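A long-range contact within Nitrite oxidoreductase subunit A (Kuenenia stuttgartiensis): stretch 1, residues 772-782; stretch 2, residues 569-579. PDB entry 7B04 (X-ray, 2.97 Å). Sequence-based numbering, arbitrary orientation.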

# COMPACT_ATOMS: atom_id res chain seq x y z
N ARG B 772 -11.88 -10.44 -31.83
CA ARG B 772 -11.94 -11.89 -31.88
C ARG B 772 -12.00 -12.51 -30.49
O ARG B 772 -12.36 -13.69 -30.37
CB ARG B 772 -10.73 -12.45 -32.63
CG ARG B 772 -10.71 -12.13 -34.12
CD ARG B 772 -9.48 -12.74 -34.77
NE ARG B 772 -9.39 -12.41 -36.19
CZ ARG B 772 -8.37 -12.77 -36.97
NH1 ARG B 772 -7.32 -13.39 -36.44
NH2 ARG B 772 -8.36 -12.43 -38.25
N LEU B 773 -11.63 -11.76 -29.46
CA LEU B 773 -11.78 -12.23 -28.08
C LEU B 773 -13.13 -11.83 -27.50
O LEU B 773 -13.76 -12.63 -26.80
CB LEU B 773 -10.65 -11.68 -27.21
CG LEU B 773 -9.30 -12.34 -27.46
CD1 LEU B 773 -8.20 -11.60 -26.72
CD2 LEU B 773 -9.36 -13.80 -27.03
N LEU B 774 -13.58 -10.60 -27.77
CA LEU B 774 -14.92 -10.19 -27.35
C LEU B 774 -15.97 -11.09 -28.00
O LEU B 774 -16.72 -11.79 -27.31
CB LEU B 774 -15.16 -8.73 -27.72
CG LEU B 774 -14.33 -7.70 -26.97
CD1 LEU B 774 -14.44 -6.35 -27.64
CD2 LEU B 774 -14.78 -7.61 -25.52
N ASP B 775 -16.00 -11.10 -29.33
CA ASP B 775 -16.79 -12.10 -30.03
C ASP B 775 -16.18 -13.47 -29.75
O ASP B 775 -14.96 -13.64 -29.81
CB ASP B 775 -16.79 -11.80 -31.53
CG ASP B 775 -17.87 -12.55 -32.28
OD1 ASP B 775 -19.06 -12.20 -32.12
OD2 ASP B 775 -17.53 -13.49 -33.03
N GLY B 776 -17.02 -14.43 -29.41
CA GLY B 776 -16.56 -15.75 -29.03
C GLY B 776 -16.47 -16.01 -27.55
O GLY B 776 -16.02 -17.10 -27.16
N SER B 777 -16.90 -15.08 -26.70
CA SER B 777 -16.86 -15.26 -25.26
C SER B 777 -18.26 -15.13 -24.69
O SER B 777 -19.03 -14.25 -25.09
CB SER B 777 -15.94 -14.23 -24.60
OG SER B 777 -14.61 -14.34 -25.09
N THR B 778 -18.60 -16.02 -23.75
CA THR B 778 -19.94 -16.00 -23.16
C THR B 778 -20.23 -14.67 -22.51
O THR B 778 -21.38 -14.20 -22.51
CB THR B 778 -20.10 -17.13 -22.14
OG1 THR B 778 -19.27 -16.87 -21.01
CG2 THR B 778 -19.73 -18.47 -22.75
N THR B 779 -19.21 -14.04 -21.93
CA THR B 779 -19.38 -12.79 -21.21
C THR B 779 -19.21 -11.56 -22.09
O THR B 779 -19.52 -10.45 -21.63
CB THR B 779 -18.38 -12.72 -20.05
OG1 THR B 779 -17.05 -12.70 -20.57
CG2 THR B 779 -18.54 -13.93 -19.14
N MET B 780 -18.75 -11.71 -23.33
CA MET B 780 -18.39 -10.53 -24.11
C MET B 780 -18.81 -10.56 -25.57
O MET B 780 -18.57 -9.56 -26.27
CB MET B 780 -16.88 -10.29 -24.02
CG MET B 780 -16.44 -9.60 -22.74
SD MET B 780 -14.66 -9.68 -22.47
CE MET B 780 -14.51 -11.27 -21.65
N LYS B 781 -19.40 -11.64 -26.08
CA LYS B 781 -19.91 -11.59 -27.45
C LYS B 781 -21.04 -10.57 -27.53
O LYS B 781 -21.96 -10.57 -26.71
CB LYS B 781 -20.40 -12.96 -27.92
CG LYS B 781 -20.80 -12.93 -29.40
CD LYS B 781 -21.44 -14.21 -29.89
CE LYS B 781 -20.65 -14.82 -31.03
NZ LYS B 781 -19.34 -15.32 -30.58
N GLY B 782 -20.96 -9.69 -28.53
CA GLY B 782 -21.85 -8.56 -28.65
C GLY B 782 -21.16 -7.25 -28.39
O GLY B 782 -21.62 -6.21 -28.87
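Stretch 2 (569-579) GNFQASKWSGP

Two irregular loop segments, nearly 200 residues apart in the chain, pack closely, with one backbone and two side-chain donors of stretch 1 bonding to carbonyl oxygens of stretch 2, and with the Phe571 ring packed against Leu773, Ser777 and Met780. Stretch 1 leaves its helix after Leu774 and passes through a type II turn, Leu774 to Ser777. Stretch 2 starts as the last residues of a 3-10 segment, runs extended from Gln572 to Ser574, then turns back through helical phi/psi at 575-577, where Ser574 N to Gly578 O (3.2 Å) and Gly578 N to Ser574 O (2.7 Å) close the loop. This fold brings both Phe571 and Gly578 against stretch 1: CA atoms lie 4.1 Å apart for Gly776 and Gly578, 4.6 Å for Ser777 and Phe571, and 6.4 Å for Thr779 and Asn570, so the register runs in opposite senses, with the 572-577 loop between the first two partners.

The central bond joins Thr778 N to Gln572 O (2.9 Å); the same oxygen receives a CA-H contact from Ser777 CA (3.3 Å). Beside it, Thr779 OG1 donates a very short bond to Asn570 O (2.5 Å). Beyond the turn, Lys781 reaches back so that NZ donates to Ser577 O, also at 2.5 Å, while forming a salt bridge with Asp775 OD1 (3.5 Å). Gly776 CA points its hydrogen almost straight at Ser577 O (3.2 Å). At phi/psi 137/-158 a CB on Gly578 would be jammed against Ser577 O and would clash with Pro579 CD (2.5 Å); it would also come within a tight 3.0 Å of Gly776 CA.

The Phe571 ring lies with Met780 CE over one face, 3.7 Å from the ring centroid; Leu773 CB approaches Phe571 CE1 at 3.7 Å. At the ring edge sits Ser777 OG, 3.3 Å from Phe571 CB, its proton committed to Leu773 O (2.6 Å). Trp576 turns its ring edge to Thr778, with CH2 3.6 Å from Thr778 O. Together the two stretches bury 666 Å².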

# COMPACT_ATOMS: atom_id res chain seq x y z
N GLY B 569 -10.65 -17.22 -17.85
CA GLY B 569 -11.90 -17.84 -18.24
C GLY B 569 -13.05 -16.88 -18.42
O GLY B 569 -14.16 -17.33 -18.71
N ASN B 570 -12.81 -15.58 -18.24
CA ASN B 570 -13.83 -14.59 -18.60
C ASN B 570 -14.10 -14.62 -20.09
O ASN B 570 -15.24 -14.39 -20.52
CB ASN B 570 -13.39 -13.20 -18.16
CG ASN B 570 -13.69 -12.93 -16.70
OD1 ASN B 570 -14.78 -13.24 -16.21
ND2 ASN B 570 -12.73 -12.35 -15.99
N PHE B 571 -13.07 -14.91 -20.90
CA PHE B 571 -13.26 -15.17 -22.32
C PHE B 571 -13.68 -16.63 -22.47
O PHE B 571 -12.96 -17.49 -22.99
CB PHE B 571 -11.99 -14.84 -23.10
CG PHE B 571 -11.53 -13.42 -22.94
CD1 PHE B 571 -12.00 -12.42 -23.77
CD2 PHE B 571 -10.62 -13.08 -21.94
CE1 PHE B 571 -11.57 -11.11 -23.62
CE2 PHE B 571 -10.19 -11.77 -21.79
CZ PHE B 571 -10.67 -10.79 -22.63
N GLN B 572 -14.88 -16.90 -21.97
CA GLN B 572 -15.36 -18.26 -21.76
C GLN B 572 -15.86 -18.85 -23.07
O GLN B 572 -16.68 -18.25 -23.77
CB GLN B 572 -16.47 -18.25 -20.71
CG GLN B 572 -17.01 -19.61 -20.30
CD GLN B 572 -15.97 -20.47 -19.62
OE1 GLN B 572 -15.63 -21.54 -20.09
NE2 GLN B 572 -15.46 -19.99 -18.49
N ALA B 573 -15.36 -20.04 -23.40
CA ALA B 573 -15.73 -20.72 -24.64
C ALA B 573 -16.95 -21.60 -24.44
O ALA B 573 -17.12 -22.23 -23.40
CB ALA B 573 -14.56 -21.57 -25.14
N SER B 574 -17.81 -21.63 -25.46
CA SER B 574 -18.99 -22.49 -25.47
C SER B 574 -19.45 -22.65 -26.92
O SER B 574 -18.89 -22.04 -27.83
CB SER B 574 -20.10 -21.93 -24.57
OG SER B 574 -20.66 -20.74 -25.10
N LYS B 575 -20.47 -23.48 -27.11
CA LYS B 575 -20.98 -23.74 -28.46
C LYS B 575 -21.63 -22.49 -29.06
O LYS B 575 -21.31 -22.10 -30.18
CB LYS B 575 -21.97 -24.90 -28.43
CG LYS B 575 -21.47 -26.11 -27.65
N TRP B 576 -22.55 -21.86 -28.32
CA TRP B 576 -23.20 -20.67 -28.85
C TRP B 576 -22.23 -19.50 -28.94
O TRP B 576 -22.41 -18.61 -29.78
CB TRP B 576 -24.41 -20.29 -27.99
CG TRP B 576 -24.06 -19.74 -26.64
CD1 TRP B 576 -23.93 -20.43 -25.48
CD2 TRP B 576 -23.80 -18.36 -26.32
NE1 TRP B 576 -23.60 -19.58 -24.45
CE2 TRP B 576 -23.52 -18.30 -24.94
CE3 TRP B 576 -23.78 -17.18 -27.07
CZ2 TRP B 576 -23.22 -17.11 -24.29
CZ3 TRP B 576 -23.48 -15.99 -26.42
CH2 TRP B 576 -23.20 -15.96 -25.05
N SER B 577 -21.20 -19.49 -28.10
CA SER B 577 -20.27 -18.37 -28.03
C SER B 577 -19.12 -18.51 -29.03
O SER B 577 -18.97 -17.69 -29.93
CB SER B 577 -19.72 -18.23 -26.60
OG SER B 577 -18.79 -19.27 -26.32
N GLY B 578 -18.32 -19.57 -28.89
CA GLY B 578 -17.17 -19.72 -29.75
C GLY B 578 -15.92 -20.17 -29.01
O GLY B 578 -15.98 -20.74 -27.92
N PRO B 579 -14.75 -19.91 -29.61
CA PRO B 579 -13.50 -20.38 -29.01
C PRO B 579 -13.07 -19.60 -27.78
O PRO B 579 -12.31 -20.14 -26.97
CB PRO B 579 -12.48 -20.21 -30.15
CG PRO B 579 -13.02 -19.05 -30.93
CD PRO B 579 -14.52 -19.16 -30.86